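Local atomic coordinates of DNA damage response protein Rtt109, putative (Neosartorya fumigata, PDB entry 5ZB9), a protein that probably acetylates lysine side chains of histones, histone H3 among them, with acetyl-CoA as the acetyl donor. Residues A[163-174]-A[215-223]; A[235-244]-A[318-326]. All coordinates share one frame; numbering follows the deposited sequence. Where two conformers were deposited one is given.

Contact 1 and contact 2 follow one another along the chain: 163-174 and 215-223 meet first, then 235-244 reaches forward to 318-326. Their centres lie about 16 Å apart, yet they touch directly. D174 of helix 162-177 meets the indole nitrogen of W235, OD1 to NE1 at 2.9 Å, in a probable hydrogen bond, while I173 packs on L319 and P222 on W235. Helix 162-177, one side of contact 1, thus also packs on contact 2, whose strands 235-236 and 317-324 belong to one mixed sheet, each beside strand 202-208. W168 and R171 of that helix bind CoA in another structure of this protein; none is bound here, and the contacts tie that CoA-binding helix to the sheet.

Contact 1: residues A[163-174]-A[215-223]; sequences RGLIKWWCRVID and FETRGFFPI
F220 sets its ring against one side of helix 162-177, where three side chains within about one turn, R163, I166 and K167, receive it. CG2 of I166 comes 3.7 Å from CD1 of F220, while CD1 of I166 lies over one face of the ring. The ring edge is met by CG of R163, 3.9 Å from CE1 of F220, and by CG of K167. With CG of R163 anti to the carbonyl carbon (chi1 -72°), the extended chain carries the guanidinium past the phenyl to E216. NH1 of R163 donates to OE2 of E216 at 3.0 Å in a salt bridge, near the guanidinium plane but 49° above the carboxylate plane. NH2 adds a weak bond. A water donates to K167 O and F220 O, bridging helix and loop. P222 ends the row: its CD is 4.1 Å from CB of C170, and its CG is 3.6 Å from CG of D174, whose OD2 is hydrogen-bonded to T224 and OD1 salt-bridged to R178. The helix, whose W168 and R171 bind CoA in another structure, packs by I166 and W169 on strand 133-140 and by W168 on helix 111-127; C170 and, from the loop, P222 meet W235 of strand 235-236.

Contact 2: residues A[235-244]-A[318-326]; sequences WLNSYPLHQL and FLWLVINPP
Y239 turns the edge of its ring onto a face of W320, a T-shaped (edge-to-face) pair with planes at 68° and centroids 4.8 Å apart. The indole is worth following outward from the strand. CB of W320 points toward the 235-244 segment and lies 4.1 Å from CG of P240. With CG anti to the carbonyl carbon (chi1 -50°), CE3 of W320 comes to lie by CD of P240, at 3.8 Å. Farther along the benzo edge, CZ3 approaches the backbone oxygen of S238, and CH2 and CZ2 of W320 lie beneath CD1 of Y239, CZ2 at 3.5 Å from it. CE2 is about equally near CD1 and CE1 of Y239; on the pyrrole side, NE1 of W320 hydrogen-bonds to the acetyl oxygen (OH) of the acetylated lysine at position 264. The phenol of Y239 in turn bonds to L255 O.

Two residues on, V322 turns CG2 to both P240 and L244, 3.9 Å from CG of P240, and CG1 against the amide of Q243. ND2 of N324 donates to OE1 of Q243 at 2.9 Å, in the carbonyl plane and with the two amides nearly coplanar, which would favour this rotation of the Q243 amide. A water accepts from NE2 of Q243 and lies in reach of V322 O. On another side of the strand, CD1 of L319 meets the ring edge of W235 at CZ3.

Strand 235-236 and the turn into helix 241-244 are thereby laid on strand 317-324 of the mixed sheet. Aromatic and aliphatic packing carries the join, and its buried polar groups are matched: the amides of N324 and Q243 pair, R133 and E183 also bond N324, and the acetylated lysine satisfies W320 NE1.

Contact 1: residues A[163-174]-A[215-223]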
loop_
_atom_site.group_PDB
_atom_site.type_symbol
_atom_site.label_atom_id
_atom_site.label_comp_id
_atom_site.label_asym_id
_atom_site.label_seq_id
_atom_site.Cartn_x
_atom_site.Cartn_y
_atom_site.Cartn_z
ATOM N N ARG A 163 3.877 -3.382 16.841
ATOM C CA ARG A 163 5.104 -2.594 16.793
ATOM C C ARG A 163 6.094 -3.190 15.802
ATOM O O ARG A 163 6.760 -2.463 15.077
ATOM C CB ARG A 163 5.739 -2.481 18.181
ATOM C CG ARG A 163 4.977 -1.569 19.121
ATOM C CD ARG A 163 5.585 -1.532 20.518
ATOM N NE ARG A 163 4.694 -0.854 21.456
ATOM C CZ ARG A 163 4.796 0.432 21.791
ATOM N NH1 ARG A 163 5.768 1.178 21.268
ATOM N NH2 ARG A 163 3.934 0.971 22.656
ATOM N N GLY A 164 6.184 -4.513 15.766
ATOM C CA GLY A 164 7.070 -5.178 14.832
ATOM C C GLY A 164 6.653 -4.970 13.391
ATOM O O GLY A 164 7.504 -4.800 12.510
ATOM N N LEU A 165 5.344 -4.982 13.144
ATOM C CA LEU A 165 4.827 -4.785 11.791
ATOM C C LEU A 165 5.065 -3.362 11.286
ATOM O O LEU A 165 5.413 -3.160 10.120
ATOM C CB LEU A 165 3.341 -5.110 11.733
ATOM C CG LEU A 165 3.067 -6.530 11.259
ATOM C CD1 LEU A 165 1.595 -6.874 11.408
ATOM C CD2 LEU A 165 3.531 -6.699 9.822
ATOM N N ILE A 166 4.878 -2.381 12.162
ATOM C CA ILE A 166 5.155 -1.000 11.799
ATOM C C ILE A 166 6.638 -0.815 11.430
ATOM O O ILE A 166 6.947 -0.203 10.408
ATOM C CB ILE A 166 4.748 -0.033 12.930
ATOM C CG1 ILE A 166 3.239 -0.118 13.173
ATOM C CG2 ILE A 166 5.137 1.403 12.587
ATOM C CD1 ILE A 166 2.789 0.500 14.495
ATOM N N LYS A 167 7.555 -1.361 12.226
ATOM C CA LYS A 167 8.973 -1.259 11.885
ATOM C C LYS A 167 9.278 -2.003 10.596
ATOM O O LYS A 167 10.088 -1.546 9.785
ATOM C CB LYS A 167 9.858 -1.793 13.007
ATOM C CG LYS A 167 9.837 -0.929 14.245
ATOM C CD LYS A 167 10.680 -1.527 15.361
ATOM C CE LYS A 167 10.364 -0.836 16.686
ATOM N NZ LYS A 167 11.218 -1.297 17.820
ATOM N N TRP A 168 8.618 -3.142 10.402
ATOM C CA TRP A 168 8.849 -3.972 9.220
ATOM C C TRP A 168 8.463 -3.219 7.946
ATOM O O TRP A 168 9.240 -3.143 6.995
ATOM C CB TRP A 168 8.062 -5.284 9.331
ATOM C CG TRP A 168 8.369 -6.308 8.270
ATOM C CD1 TRP A 168 9.396 -7.214 8.268
ATOM C CD2 TRP A 168 7.629 -6.544 7.057
ATOM N NE1 TRP A 168 9.341 -7.990 7.131
ATOM C CE2 TRP A 168 8.267 -7.600 6.375
ATOM C CE3 TRP A 168 6.494 -5.963 6.489
ATOM C CZ2 TRP A 168 7.806 -8.087 5.160
ATOM C CZ3 TRP A 168 6.033 -6.450 5.273
ATOM C CH2 TRP A 168 6.686 -7.502 4.625
ATOM N N TRP A 169 7.267 -2.645 7.945
ATOM C CA TRP A 169 6.771 -1.927 6.781
ATOM C C TRP A 169 7.604 -0.691 6.472
ATOM O O TRP A 169 7.787 -0.342 5.313
ATOM C CB TRP A 169 5.301 -1.543 6.972
ATOM C CG TRP A 169 4.364 -2.649 6.587
ATOM C CD1 TRP A 169 3.509 -3.327 7.406
ATOM C CD2 TRP A 169 4.211 -3.220 5.282
ATOM N NE1 TRP A 169 2.821 -4.270 6.687
ATOM C CE2 TRP A 169 3.231 -4.222 5.381
ATOM C CE3 TRP A 169 4.803 -2.972 4.039
ATOM C CZ2 TRP A 169 2.825 -4.975 4.281
ATOM C CZ3 TRP A 169 4.403 -3.714 2.954
ATOM C CH2 TRP A 169 3.427 -4.709 3.079
ATOM N N CYS A 170 8.121 -0.030 7.500
ATOM C CA CYS A 170 9.027 1.089 7.253
ATOM C C CYS A 170 10.309 0.610 6.564
ATOM O O CYS A 170 10.829 1.304 5.691
ATOM C CB CYS A 170 9.348 1.826 8.551
ATOM S SG CYS A 170 7.913 2.692 9.240
ATOM N N ARG A 171 10.799 -0.581 6.924
ATOM C CA ARG A 171 12.002 -1.128 6.304
ATOM C C ARG A 171 11.731 -1.540 4.859
ATOM O O ARG A 171 12.628 -1.546 4.030
ATOM C CB ARG A 171 12.539 -2.313 7.112
ATOM C CG ARG A 171 13.210 -1.925 8.434
ATOM C CD ARG A 171 13.873 -3.130 9.095
ATOM N NE ARG A 171 12.894 -4.148 9.467
ATOM C CZ ARG A 171 12.427 -4.329 10.699
ATOM N NH1 ARG A 171 11.529 -5.273 10.932
ATOM N NH2 ARG A 171 12.866 -3.569 11.695
ATOM N N VAL A 172 10.484 -1.880 4.558
ATOM C CA VAL A 172 10.092 -2.183 3.185
ATOM C C VAL A 172 10.135 -0.912 2.339
ATOM O O VAL A 172 10.627 -0.899 1.207
ATOM C CB VAL A 172 8.670 -2.781 3.116
ATOM C CG1 VAL A 172 8.155 -2.787 1.686
ATOM C CG2 VAL A 172 8.638 -4.182 3.725
ATOM N N ILE A 173 9.606 0.158 2.918
ATOM C CA ILE A 173 9.482 1.448 2.256
ATOM C C ILE A 173 10.827 2.186 2.120
ATOM O O ILE A 173 11.074 2.849 1.113
ATOM C CB ILE A 173 8.447 2.316 3.029
ATOM C CG1 ILE A 173 7.042 1.778 2.754
ATOM C CG2 ILE A 173 8.546 3.801 2.679
ATOM C CD1 ILE A 173 6.739 1.634 1.288
ATOM N N ASP A 174 11.699 2.045 3.119
ATOM C CA ASP A 174 12.938 2.834 3.183
ATOM C C ASP A 174 13.780 2.815 1.890
ATOM O O ASP A 174 14.174 3.875 1.412
ATOM C CB ASP A 174 13.796 2.379 4.373
ATOM C CG ASP A 174 14.826 3.421 4.792
ATOM O OD1 ASP A 174 14.488 4.620 4.838
ATOM O OD2 ASP A 174 15.978 3.046 5.081
ATOM N N PHE A 215 8.527 11.483 19.971
ATOM C CA PHE A 215 9.774 10.805 20.336
ATOM C C PHE A 215 9.649 9.293 20.197
ATOM O O PHE A 215 10.496 8.658 19.571
ATOM C CB PHE A 215 10.201 11.199 21.756
ATOM C CG PHE A 215 10.198 12.674 21.969
ATOM C CD1 PHE A 215 11.227 13.457 21.468
ATOM C CD2 PHE A 215 9.130 13.294 22.603
ATOM C CE1 PHE A 215 11.209 14.833 21.625
ATOM C CE2 PHE A 215 9.104 14.673 22.767
ATOM C CZ PHE A 215 10.144 15.442 22.272
ATOM N N GLU A 216 8.587 8.716 20.750
ATOM C CA GLU A 216 8.382 7.278 20.625
ATOM C C GLU A 216 8.173 6.864 19.153
ATOM O O GLU A 216 8.647 5.814 18.726
ATOM C CB GLU A 216 7.198 6.828 21.489
ATOM C CG GLU A 216 6.885 5.343 21.378
ATOM C CD GLU A 216 5.868 4.856 22.401
ATOM O OE1 GLU A 216 4.922 5.608 22.736
ATOM O OE2 GLU A 216 6.016 3.702 22.863
ATOM N N THR A 217 7.485 7.698 18.380
ATOM C CA THR A 217 7.239 7.409 16.965
ATOM C C THR A 217 8.532 7.282 16.161
ATOM O O THR A 217 8.598 6.499 15.218
ATOM C CB THR A 217 6.354 8.496 16.323
ATOM O OG1 THR A 217 5.108 8.570 17.027
ATOM C CG2 THR A 217 6.075 8.188 14.877
ATOM N N ARG A 218 9.565 8.039 16.529
ATOM C CA ARG A 218 10.853 7.928 15.836
ATOM C C ARG A 218 11.478 6.554 16.077
ATOM O O ARG A 218 12.343 6.109 15.317
ATOM C CB ARG A 218 11.819 9.034 16.273
ATOM C CG ARG A 218 11.394 10.431 15.843
ATOM C CD ARG A 218 12.359 11.508 16.343
ATOM N NE ARG A 218 13.659 11.441 15.678
ATOM C CZ ARG A 218 14.759 10.933 16.227
ATOM N NH1 ARG A 218 14.727 10.455 17.464
ATOM N NH2 ARG A 218 15.895 10.910 15.542
ATOM N N GLY A 219 11.026 5.870 17.123
ATOM C CA GLY A 219 11.475 4.514 17.378
ATOM C C GLY A 219 11.103 3.564 16.252
ATOM O O GLY A 219 11.703 2.503 16.107
ATOM N N PHE A 220 10.113 3.940 15.446
ATOM C CA PHE A 220 9.673 3.073 14.365
ATOM C C PHE A 220 10.482 3.307 13.092
ATOM O O PHE A 220 10.496 2.455 12.203
ATOM C CB PHE A 220 8.183 3.274 14.080
ATOM C CG PHE A 220 7.290 2.900 15.227
ATOM C CD1 PHE A 220 7.164 1.575 15.623
ATOM C CD2 PHE A 220 6.569 3.869 15.908
ATOM C CE1 PHE A 220 6.344 1.224 16.688
ATOM C CE2 PHE A 220 5.749 3.526 16.974
ATOM C CZ PHE A 220 5.639 2.198 17.365
ATOM N N PHE A 221 11.149 4.458 13.007
ATOM C CA PHE A 221 11.923 4.807 11.815
ATOM C C PHE A 221 13.101 3.849 11.621
ATOM O O PHE A 221 13.677 3.378 12.592
ATOM C CB PHE A 221 12.450 6.251 11.899
ATOM C CG PHE A 221 11.375 7.314 11.916
ATOM C CD1 PHE A 221 10.044 7.000 11.682
ATOM C CD2 PHE A 221 11.708 8.643 12.162
ATOM C CE1 PHE A 221 9.072 7.989 11.698
ATOM C CE2 PHE A 221 10.737 9.634 12.180
ATOM C CZ PHE A 221 9.425 9.312 11.947
ATOM N N PRO A 222 13.479 3.575 10.364
ATOM C CA PRO A 222 14.693 2.781 10.108
ATOM C C PRO A 222 15.958 3.499 10.606
ATOM O O PRO A 222 15.976 4.729 10.647
ATOM C CB PRO A 222 14.716 2.640 8.581
ATOM C CG PRO A 222 13.357 3.065 8.112
ATOM C CD PRO A 222 12.819 4.008 9.122
ATOM N N ILE A 223 17.003 2.748 10.954
ATOM C CA ILE A 223 18.219 3.343 11.520
ATOM C C ILE A 223 18.917 4.285 10.528
ATOM O O ILE A 223 19.656 5.187 10.928
ATOM C CB ILE A 223 19.212 2.245 12.010
ATOM C CG1 ILE A 223 20.437 2.869 12.699
ATOM C CG2 ILE A 223 19.626 1.321 10.872
ATOM C CD1 ILE A 223 20.094 3.829 13.845
HETATM O O HOH W 1 11.764 0.742 10.633
#

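Contact 2: residues A[235-244]-A[318-326]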
loop_
_atom_site.group_PDB
_atom_site.type_symbol
_atom_site.label_atom_id
_atom_site.label_comp_id
_atom_site.label_asym_id
_atom_site.label_seq_id
_atom_site.Cartn_x
_atom_site.Cartn_y
_atom_site.Cartn_z
ATOM N N TRP A 235 12.253 10.797 6.956
ATOM C CA TRP A 235 11.111 10.321 7.740
ATOM C C TRP A 235 10.558 11.430 8.627
ATOM O O TRP A 235 11.296 12.084 9.363
ATOM C CB TRP A 235 11.499 9.109 8.588
ATOM C CG TRP A 235 11.740 7.898 7.744
ATOM C CD1 TRP A 235 12.907 7.544 7.137
ATOM C CD2 TRP A 235 10.778 6.899 7.381
ATOM N NE1 TRP A 235 12.737 6.381 6.426
ATOM C CE2 TRP A 235 11.440 5.964 6.564
ATOM C CE3 TRP A 235 9.426 6.702 7.678
ATOM C CZ2 TRP A 235 10.797 4.844 6.036
ATOM C CZ3 TRP A 235 8.784 5.587 7.151
ATOM C CH2 TRP A 235 9.471 4.676 6.339
ATOM N N LEU A 236 9.251 11.640 8.546
ATOM C CA LEU A 236 8.593 12.674 9.331
ATOM C C LEU A 236 7.409 12.087 10.067
ATOM O O LEU A 236 6.664 11.284 9.509
ATOM C CB LEU A 236 8.130 13.823 8.442
ATOM C CG LEU A 236 9.212 14.743 7.890
ATOM C CD1 LEU A 236 8.607 15.765 6.955
ATOM C CD2 LEU A 236 9.922 15.423 9.030
ATOM N N ASN A 237 7.236 12.494 11.320
ATOM C CA ASN A 237 6.077 12.090 12.101
ATOM C C ASN A 237 4.917 13.057 11.889
ATOM O O ASN A 237 4.593 13.845 12.767
ATOM C CB ASN A 237 6.443 12.000 13.590
ATOM C CG ASN A 237 5.258 11.618 14.475
ATOM O OD1 ASN A 237 5.194 12.015 15.638
ATOM N ND2 ASN A 237 4.313 10.858 13.925
ATOM N N SER A 238 4.292 12.999 10.720
ATOM C CA SER A 238 3.109 13.814 10.468
ATOM C C SER A 238 2.315 13.310 9.267
ATOM O O SER A 238 2.699 12.344 8.616
ATOM C CB SER A 238 3.502 15.281 10.259
ATOM O OG SER A 238 4.523 15.397 9.285
ATOM N N TYR A 239 1.199 13.975 8.993
ATOM C CA TYR A 239 0.362 13.667 7.848
ATOM C C TYR A 239 0.553 14.732 6.766
ATOM O O TYR A 239 0.356 15.918 7.019
ATOM C CB TYR A 239 -1.099 13.584 8.281
ATOM C CG TYR A 239 -2.086 13.381 7.152
ATOM C CD1 TYR A 239 -2.084 12.214 6.403
ATOM C CD2 TYR A 239 -3.043 14.343 6.861
ATOM C CE1 TYR A 239 -2.993 12.023 5.386
ATOM C CE2 TYR A 239 -3.956 14.158 5.844
ATOM C CZ TYR A 239 -3.928 13.000 5.112
ATOM O OH TYR A 239 -4.831 12.814 4.094
ATOM N N PRO A 240 0.942 14.308 5.554
ATOM C CA PRO A 240 1.311 15.227 4.469
ATOM C C PRO A 240 0.095 15.897 3.838
ATOM O O PRO A 240 -0.109 15.767 2.630
ATOM C CB PRO A 240 2.007 14.308 3.465
ATOM C CG PRO A 240 1.275 13.001 3.632
ATOM C CD PRO A 240 0.992 12.900 5.117
ATOM N N LEU A 241 -0.682 16.603 4.656
ATOM C CA LEU A 241 -1.953 17.209 4.255
ATOM C C LEU A 241 -1.900 18.065 2.986
ATOM O O LEU A 241 -2.721 17.903 2.088
ATOM C CB LEU A 241 -2.492 18.058 5.402
ATOM C CG LEU A 241 -3.716 18.913 5.086
ATOM C CD1 LEU A 241 -4.926 18.044 4.736
ATOM C CD2 LEU A 241 -4.008 19.814 6.259
ATOM N N HIS A 242 -0.934 18.971 2.912
ATOM C CA HIS A 242 -0.883 19.920 1.809
ATOM C C HIS A 242 -0.463 19.296 0.487
ATOM O O HIS A 242 -0.706 19.875 -0.568
ATOM C CB HIS A 242 0.036 21.085 2.175
ATOM C CG HIS A 242 -0.505 21.915 3.295
ATOM N ND1 HIS A 242 -0.173 21.693 4.616
ATOM C CD2 HIS A 242 -1.412 22.919 3.299
ATOM C CE1 HIS A 242 -0.829 22.548 5.381
ATOM N NE2 HIS A 242 -1.589 23.301 4.608
ATOM N N GLN A 243 0.135 18.109 0.532
ATOM C CA GLN A 243 0.502 17.418 -0.704
ATOM C C GLN A 243 -0.640 16.548 -1.226
ATOM O O GLN A 243 -0.709 16.245 -2.413
ATOM C CB GLN A 243 1.749 16.567 -0.497
ATOM C CG GLN A 243 2.982 17.352 -0.090
ATOM C CD GLN A 243 4.253 16.538 -0.242
ATOM O OE1 GLN A 243 4.707 16.279 -1.360
ATOM N NE2 GLN A 243 4.832 16.122 0.883
ATOM N N LEU A 244 -1.540 16.165 -0.331
ATOM C CA LEU A 244 -2.643 15.277 -0.672
ATOM C C LEU A 244 -3.951 16.020 -0.924
ATOM O O LEU A 244 -4.798 15.547 -1.677
ATOM C CB LEU A 244 -2.852 14.264 0.450
ATOM C CG LEU A 244 -2.203 12.892 0.319
ATOM C CD1 LEU A 244 -0.786 12.996 -0.224
ATOM C CD2 LEU A 244 -2.229 12.196 1.674
ATOM N N PHE A 318 0.106 4.395 10.356
ATOM C CA PHE A 318 -0.303 4.814 9.030
ATOM C C PHE A 318 0.880 5.416 8.303
ATOM O O PHE A 318 1.549 6.312 8.812
ATOM C CB PHE A 318 -1.461 5.805 9.108
ATOM C CG PHE A 318 -2.642 5.275 9.860
ATOM C CD1 PHE A 318 -3.533 4.413 9.251
ATOM C CD2 PHE A 318 -2.852 5.621 11.183
ATOM C CE1 PHE A 318 -4.616 3.908 9.938
ATOM C CE2 PHE A 318 -3.944 5.122 11.878
ATOM C CZ PHE A 318 -4.828 4.261 11.249
ATOM N N LEU A 319 1.137 4.910 7.106
ATOM C CA LEU A 319 2.321 5.288 6.358
ATOM C C LEU A 319 1.985 5.889 4.987
ATOM O O LEU A 319 1.170 5.344 4.239
ATOM C CB LEU A 319 3.217 4.069 6.201
ATOM C CG LEU A 319 4.605 4.298 5.636
ATOM C CD1 LEU A 319 5.369 5.154 6.611
ATOM C CD2 LEU A 319 5.305 2.981 5.478
ATOM N N TRP A 320 2.603 7.022 4.673
ATOM C CA TRP A 320 2.476 7.617 3.351
ATOM C C TRP A 320 3.862 7.935 2.820
ATOM O O TRP A 320 4.604 8.709 3.423
ATOM C CB TRP A 320 1.615 8.890 3.380
ATOM C CG TRP A 320 0.310 8.700 4.076
ATOM C CD1 TRP A 320 -0.858 8.249 3.527
ATOM C CD2 TRP A 320 0.037 8.934 5.461
ATOM N NE1 TRP A 320 -1.838 8.197 4.483
ATOM C CE2 TRP A 320 -1.317 8.610 5.679
ATOM C CE3 TRP A 320 0.807 9.387 6.537
ATOM C CZ2 TRP A 320 -1.920 8.721 6.933
ATOM C CZ3 TRP A 320 0.205 9.505 7.784
ATOM C CH2 TRP A 320 -1.146 9.172 7.970
ATOM N N LEU A 321 4.221 7.307 1.709
ATOM C CA LEU A 321 5.425 7.681 1.000
ATOM C C LEU A 321 5.014 8.588 -0.145
ATOM O O LEU A 321 4.316 8.153 -1.066
ATOM C CB LEU A 321 6.170 6.450 0.486
ATOM C CG LEU A 321 7.317 6.754 -0.479
ATOM C CD1 LEU A 321 8.435 7.529 0.227
ATOM C CD2 LEU A 321 7.835 5.470 -1.099
ATOM N N VAL A 322 5.406 9.855 -0.080
ATOM C CA VAL A 322 4.984 10.805 -1.109
ATOM C C VAL A 322 6.137 11.148 -2.050
ATOM O O VAL A 322 7.169 11.697 -1.629
ATOM C CB VAL A 322 4.416 12.104 -0.499
ATOM C CG1 VAL A 322 3.963 13.057 -1.596
ATOM C CG2 VAL A 322 3.262 11.787 0.444
ATOM N N ILE A 323 5.942 10.813 -3.323
ATOM C CA ILE A 323 6.959 10.990 -4.353
ATOM C C ILE A 323 6.615 12.148 -5.290
ATOM O O ILE A 323 5.564 12.154 -5.931
ATOM C CB ILE A 323 7.138 9.700 -5.182
ATOM C CG1 ILE A 323 7.669 8.571 -4.292
ATOM C CG2 ILE A 323 8.058 9.946 -6.381
ATOM C CD1 ILE A 323 7.623 7.200 -4.930
ATOM N N ASN A 324 7.506 13.131 -5.366
ATOM C CA ASN A 324 7.293 14.262 -6.261
ATOM C C ASN A 324 8.214 14.157 -7.460
ATOM O O ASN A 324 9.429 14.297 -7.331
ATOM C CB ASN A 324 7.502 15.587 -5.525
ATOM C CG ASN A 324 6.486 15.796 -4.419
ATOM O OD1 ASN A 324 5.306 16.002 -4.684
ATOM N ND2 ASN A 324 6.937 15.731 -3.168
ATOM N N PRO A 325 7.630 13.896 -8.638
ATOM C CA PRO A 325 8.366 13.674 -9.882
ATOM C C PRO A 325 9.013 14.971 -10.382
ATOM O O PRO A 325 8.668 16.044 -9.874
ATOM C CB PRO A 325 7.275 13.183 -10.834
ATOM C CG PRO A 325 6.072 13.924 -10.386
ATOM C CD PRO A 325 6.176 13.941 -8.876
ATOM N N PRO A 326 9.946 14.878 -11.347
ATOM C CA PRO A 326 10.599 16.095 -11.837
ATOM C C PRO A 326 9.594 17.124 -12.349
ATOM O O PRO A 326 8.682 16.783 -13.104
ATOM C CB PRO A 326 11.492 15.581 -12.972
ATOM C CG PRO A 326 11.760 14.153 -12.622
ATOM C CD PRO A 326 10.485 13.666 -11.995
HETATM O O HOH W 2 7.303 14.271 -0.190
#